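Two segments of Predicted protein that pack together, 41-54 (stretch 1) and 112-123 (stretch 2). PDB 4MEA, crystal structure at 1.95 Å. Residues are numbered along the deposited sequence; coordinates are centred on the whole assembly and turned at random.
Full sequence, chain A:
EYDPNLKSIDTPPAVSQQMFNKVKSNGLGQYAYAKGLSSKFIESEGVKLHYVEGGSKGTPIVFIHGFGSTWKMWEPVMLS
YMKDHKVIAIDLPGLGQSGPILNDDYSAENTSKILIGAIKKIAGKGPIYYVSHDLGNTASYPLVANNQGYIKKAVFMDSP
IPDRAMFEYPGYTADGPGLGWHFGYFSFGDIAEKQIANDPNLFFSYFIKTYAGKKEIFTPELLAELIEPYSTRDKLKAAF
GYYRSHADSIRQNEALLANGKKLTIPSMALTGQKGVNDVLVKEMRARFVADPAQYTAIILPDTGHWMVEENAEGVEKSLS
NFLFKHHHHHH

Stretch 1 41-54: FIESEGVKLHYVEG
Stretch 2 (112-123) SKILIGAIKKIA

A helix laid against a β-hairpin illustrates a general rule: apolar side chains supply most of the contact, while the few polar groups drawn into it must each find a partner. In this predicted protein, stretch 1 forms a hairpin whose strands, 41-44 and 47-54, are joined by a type I' turn from Ser-44 to Val-47. Glu-45 (phi/psi 56/34°) and Gly-46 (82/6°) occupy its corners; at the latter angles a CB would be jammed against the preceding carbonyl oxygen, so glycine is called for. The strand backbones satisfy one another in reciprocal pairs. Ile-42 N donates to Leu-49 O and Leu-49 N to Ile-42 O, each at 2.8 Å, while Ser-44 N to Val-47 O and Val-47 N to Ser-44 O are both 2.9 Å.

Stretch 2 is helical, with phi/psi near -65/-42° through most of its length. Its axis approaches strand 41-44 to 7.8 Å, their directions 128° apart, and strand 47-54 to 10.2 Å, at 59°. The register is set where the CA atoms of Ser-44 and Ile-114 lie 5.6 Å apart.

Here the key polar contact forms. Ser-44, with chi1 t and its CB toward the helix, donates from OG to Ile-114 O at 2.6 Å. The bond gives a buried hydroxyl an acceptor and engages a helix carbonyl directly. Gly-117 makes room for it: an ideal CB there would lie 2.9 Å from Ser-44 OG, a clash. Regular helix bonds flank the site, Ile-116 N to Ser-112 O at 2.9 Å and Ile-122 N to Ala-118 O at 2.8 Å; at the site Ala-118 N bonds weakly to Leu-115 O (3.1 Å), and Ile-114 O accepts from the serine.

The charged groups at the margin are held less tightly. Lys-121 NZ gives a weak hydrogen bond to Glu-43 O at 3.4 Å, its chain extending through chi1 m and off-well chi2 and chi3 (147° and 91°). Glu-45 (m, m) reaches Lys-113 in a long salt bridge, OE1 to NZ 3.7 Å; although the lysine CB points sideways, the end of the chain comes nearer, with chi1 and chi2 t, chi3 off-well at 98° and chi4 t.

Beside these polar contacts lies an apolar layer. Leu-49 (m, t) sets CD1 3.6 Å from Ala-118 CB and 4.0 Å from Ile-114 CG2, and Ile-42 (t, t) places CG2 3.8 Å from the same Ala-118 CB. Val-47 (t) adds CG2 to Ile-114 CD1 at 4.1 Å. Farther along, Ile-122 (m, t) points CD1 at the face of Tyr-51 (chi1 p, chi2 100°), 3.3 Å from the ring centroid and only 7° off its normal, a CH-π contact.

Water completes the polar accounting. A single molecule donates to Glu-53 OE2 and to Ile-122 O, both at 2.7 Å, linking an acceptor on the strand to one on the helix that could not bond to each other. Glu-53 adopts p, t, and its carboxylate has further hydrogen-bonding partners elsewhere in the structure.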

# COMPACT_ATOMS: atom_id res chain seq x y z
N PHE A 41 -3.54 28.25 21.35
CA PHE A 41 -4.61 27.65 20.56
C PHE A 41 -5.46 28.75 19.93
O PHE A 41 -5.58 29.85 20.47
CB PHE A 41 -5.48 26.75 21.43
CG PHE A 41 -4.76 25.55 21.99
CD1 PHE A 41 -4.89 24.31 21.39
CD2 PHE A 41 -3.96 25.67 23.11
CE1 PHE A 41 -4.23 23.20 21.90
CE2 PHE A 41 -3.30 24.57 23.63
CZ PHE A 41 -3.44 23.33 23.03
N ILE A 42 -6.05 28.44 18.78
CA ILE A 42 -6.91 29.41 18.10
C ILE A 42 -8.01 28.72 17.31
O ILE A 42 -7.78 27.73 16.61
CB ILE A 42 -6.12 30.35 17.18
CG1 ILE A 42 -7.02 31.49 16.70
CG2 ILE A 42 -5.53 29.57 16.00
CD1 ILE A 42 -6.29 32.58 15.96
N GLU A 43 -9.22 29.27 17.41
CA GLU A 43 -10.37 28.70 16.72
C GLU A 43 -10.48 29.28 15.32
O GLU A 43 -10.37 30.50 15.12
CB GLU A 43 -11.65 28.96 17.52
CG GLU A 43 -12.80 28.02 17.17
CD GLU A 43 -12.72 26.70 17.92
OE1 GLU A 43 -13.28 25.71 17.42
OE2 GLU A 43 -12.12 26.66 19.01
N SER A 44 -10.66 28.40 14.34
CA SER A 44 -10.85 28.80 12.95
C SER A 44 -11.86 27.87 12.30
O SER A 44 -11.63 26.66 12.20
CB SER A 44 -9.54 28.74 12.17
OG SER A 44 -9.73 29.17 10.83
N GLU A 45 -12.98 28.45 11.87
CA GLU A 45 -14.04 27.70 11.22
C GLU A 45 -14.52 26.55 12.11
O GLU A 45 -14.89 25.49 11.62
CB GLU A 45 -13.61 27.17 9.84
CG GLU A 45 -12.91 28.19 8.93
CD GLU A 45 -13.80 29.37 8.53
OE1 GLU A 45 -15.04 29.27 8.66
OE2 GLU A 45 -13.25 30.39 8.07
N GLY A 46 -14.50 26.78 13.42
CA GLY A 46 -14.99 25.78 14.36
C GLY A 46 -13.98 24.70 14.69
O GLY A 46 -14.31 23.74 15.38
N VAL A 47 -12.75 24.85 14.20
CA VAL A 47 -11.68 23.90 14.50
C VAL A 47 -10.65 24.58 15.38
O VAL A 47 -10.12 25.64 15.02
CB VAL A 47 -10.99 23.37 13.21
CG1 VAL A 47 -9.82 22.43 13.56
CG2 VAL A 47 -11.99 22.65 12.31
N LYS A 48 -10.39 24.00 16.55
CA LYS A 48 -9.37 24.54 17.44
C LYS A 48 -7.97 24.09 17.02
O LYS A 48 -7.62 22.90 17.13
CB LYS A 48 -9.64 24.16 18.90
CG LYS A 48 -8.77 24.95 19.88
CD LYS A 48 -9.13 24.66 21.33
CE LYS A 48 -10.49 25.25 21.69
NZ LYS A 48 -10.76 25.10 23.15
N LEU A 49 -7.18 25.03 16.52
CA LEU A 49 -5.82 24.73 16.10
C LEU A 49 -4.81 25.03 17.20
O LEU A 49 -4.92 26.03 17.91
CB LEU A 49 -5.45 25.54 14.85
CG LEU A 49 -6.30 25.39 13.59
CD1 LEU A 49 -5.87 26.44 12.58
CD2 LEU A 49 -6.20 24.00 12.99
N HIS A 50 -3.84 24.13 17.36
CA HIS A 50 -2.69 24.40 18.22
C HIS A 50 -1.56 24.97 17.38
O HIS A 50 -1.33 24.55 16.24
CB HIS A 50 -2.24 23.12 18.93
CG HIS A 50 -0.94 23.26 19.67
ND1 HIS A 50 0.21 22.60 19.28
CD2 HIS A 50 -0.60 23.98 20.76
CE1 HIS A 50 1.19 22.90 20.11
NE2 HIS A 50 0.72 23.75 21.02
N TYR A 51 -0.85 25.95 17.92
CA TYR A 51 0.34 26.44 17.26
C TYR A 51 1.36 26.88 18.28
O TYR A 51 1.06 27.03 19.46
CB TYR A 51 -0.00 27.59 16.30
CG TYR A 51 -0.51 28.86 16.96
CD1 TYR A 51 0.34 29.95 17.16
CD2 TYR A 51 -1.84 28.99 17.35
CE1 TYR A 51 -0.12 31.13 17.76
CE2 TYR A 51 -2.31 30.17 17.95
CZ TYR A 51 -1.44 31.23 18.14
OH TYR A 51 -1.89 32.39 18.73
N VAL A 52 2.58 27.09 17.80
CA VAL A 52 3.69 27.56 18.61
C VAL A 52 4.30 28.73 17.87
O VAL A 52 4.48 28.67 16.65
CB VAL A 52 4.74 26.44 18.80
CG1 VAL A 52 5.98 26.96 19.50
CG2 VAL A 52 4.12 25.27 19.57
N GLU A 53 4.60 29.80 18.58
CA GLU A 53 5.18 30.98 17.95
C GLU A 53 6.33 31.56 18.76
O GLU A 53 6.46 31.30 19.96
CB GLU A 53 4.11 32.05 17.71
CG GLU A 53 3.63 32.71 18.98
CD GLU A 53 2.50 33.70 18.74
OE1 GLU A 53 1.82 34.06 19.72
OE2 GLU A 53 2.28 34.11 17.58
N GLY A 54 7.17 32.33 18.09
CA GLY A 54 8.30 32.96 18.73
C GLY A 54 8.66 34.19 17.95
O GLY A 54 8.18 34.38 16.83
N SER A 112 -7.05 24.53 3.67
CA SER A 112 -6.52 25.85 3.33
C SER A 112 -7.40 26.96 3.91
O SER A 112 -6.90 28.00 4.38
CB SER A 112 -6.41 26.02 1.81
OG SER A 112 -5.23 25.40 1.31
N LYS A 113 -8.71 26.76 3.86
CA LYS A 113 -9.64 27.74 4.41
C LYS A 113 -9.48 27.86 5.93
O LYS A 113 -9.47 28.96 6.48
CB LYS A 113 -11.10 27.39 4.07
CG LYS A 113 -12.07 28.54 4.40
CD LYS A 113 -13.53 28.15 4.20
CE LYS A 113 -14.18 27.75 5.53
NZ LYS A 113 -15.66 27.52 5.42
N ILE A 114 -9.37 26.72 6.60
CA ILE A 114 -9.19 26.72 8.05
C ILE A 114 -7.87 27.37 8.44
O ILE A 114 -7.81 28.19 9.36
CB ILE A 114 -9.28 25.28 8.62
CG1 ILE A 114 -10.71 24.74 8.50
CG2 ILE A 114 -8.77 25.25 10.07
CD1 ILE A 114 -10.81 23.23 8.47
N LEU A 115 -6.80 27.03 7.72
CA LEU A 115 -5.48 27.57 8.02
C LEU A 115 -5.36 29.07 7.77
O LEU A 115 -4.83 29.79 8.60
CB LEU A 115 -4.41 26.81 7.22
CG LEU A 115 -4.04 25.44 7.79
CD1 LEU A 115 -3.23 24.62 6.78
CD2 LEU A 115 -3.29 25.60 9.11
N ILE A 116 -5.83 29.55 6.62
CA ILE A 116 -5.64 30.96 6.27
C ILE A 116 -6.29 31.89 7.31
O ILE A 116 -5.74 32.92 7.66
CB ILE A 116 -6.15 31.28 4.84
CG1 ILE A 116 -5.70 32.68 4.41
CG2 ILE A 116 -7.67 31.13 4.74
CD1 ILE A 116 -4.21 32.89 4.46
N GLY A 117 -7.45 31.48 7.82
CA GLY A 117 -8.15 32.27 8.82
C GLY A 117 -7.31 32.47 10.07
O GLY A 117 -7.27 33.57 10.62
N ALA A 118 -6.65 31.41 10.51
CA ALA A 118 -5.85 31.46 11.73
C ALA A 118 -4.58 32.25 11.47
O ALA A 118 -4.17 33.08 12.29
CB ALA A 118 -5.52 30.05 12.21
N ILE A 119 -3.95 31.98 10.33
CA ILE A 119 -2.72 32.66 9.96
C ILE A 119 -2.91 34.18 9.92
O ILE A 119 -2.06 34.93 10.41
CB ILE A 119 -2.19 32.14 8.61
CG1 ILE A 119 -1.68 30.71 8.78
CG2 ILE A 119 -1.08 33.03 8.10
CD1 ILE A 119 -1.39 30.00 7.46
N LYS A 120 -4.03 34.63 9.36
CA LYS A 120 -4.28 36.06 9.27
C LYS A 120 -4.30 36.67 10.67
O LYS A 120 -3.81 37.78 10.89
CB LYS A 120 -5.58 36.35 8.51
CG LYS A 120 -5.49 36.12 6.99
CD LYS A 120 -4.64 37.19 6.32
CE LYS A 120 -4.71 37.13 4.80
NZ LYS A 120 -6.12 37.18 4.30
N LYS A 121 -4.84 35.93 11.63
CA LYS A 121 -4.96 36.42 13.01
C LYS A 121 -3.65 36.33 13.78
O LYS A 121 -3.31 37.24 14.55
CB LYS A 121 -6.09 35.70 13.75
CG LYS A 121 -7.48 36.09 13.26
CD LYS A 121 -8.48 34.95 13.32
CE LYS A 121 -9.22 34.91 14.65
NZ LYS A 121 -10.26 33.84 14.64
N ILE A 122 -2.90 35.25 13.58
CA ILE A 122 -1.66 35.05 14.33
C ILE A 122 -0.52 35.86 13.73
O ILE A 122 0.28 36.46 14.45
CB ILE A 122 -1.24 33.58 14.36
CG1 ILE A 122 -2.32 32.71 14.98
CG2 ILE A 122 0.07 33.41 15.12
CD1 ILE A 122 -2.15 31.23 14.65
N ALA A 123 -0.45 35.86 12.40
CA ALA A 123 0.69 36.44 11.70
C ALA A 123 0.46 37.91 11.42
O ALA A 123 1.40 38.70 11.36
CB ALA A 123 0.98 35.68 10.40
O HOH W 1 1.13 36.53 17.05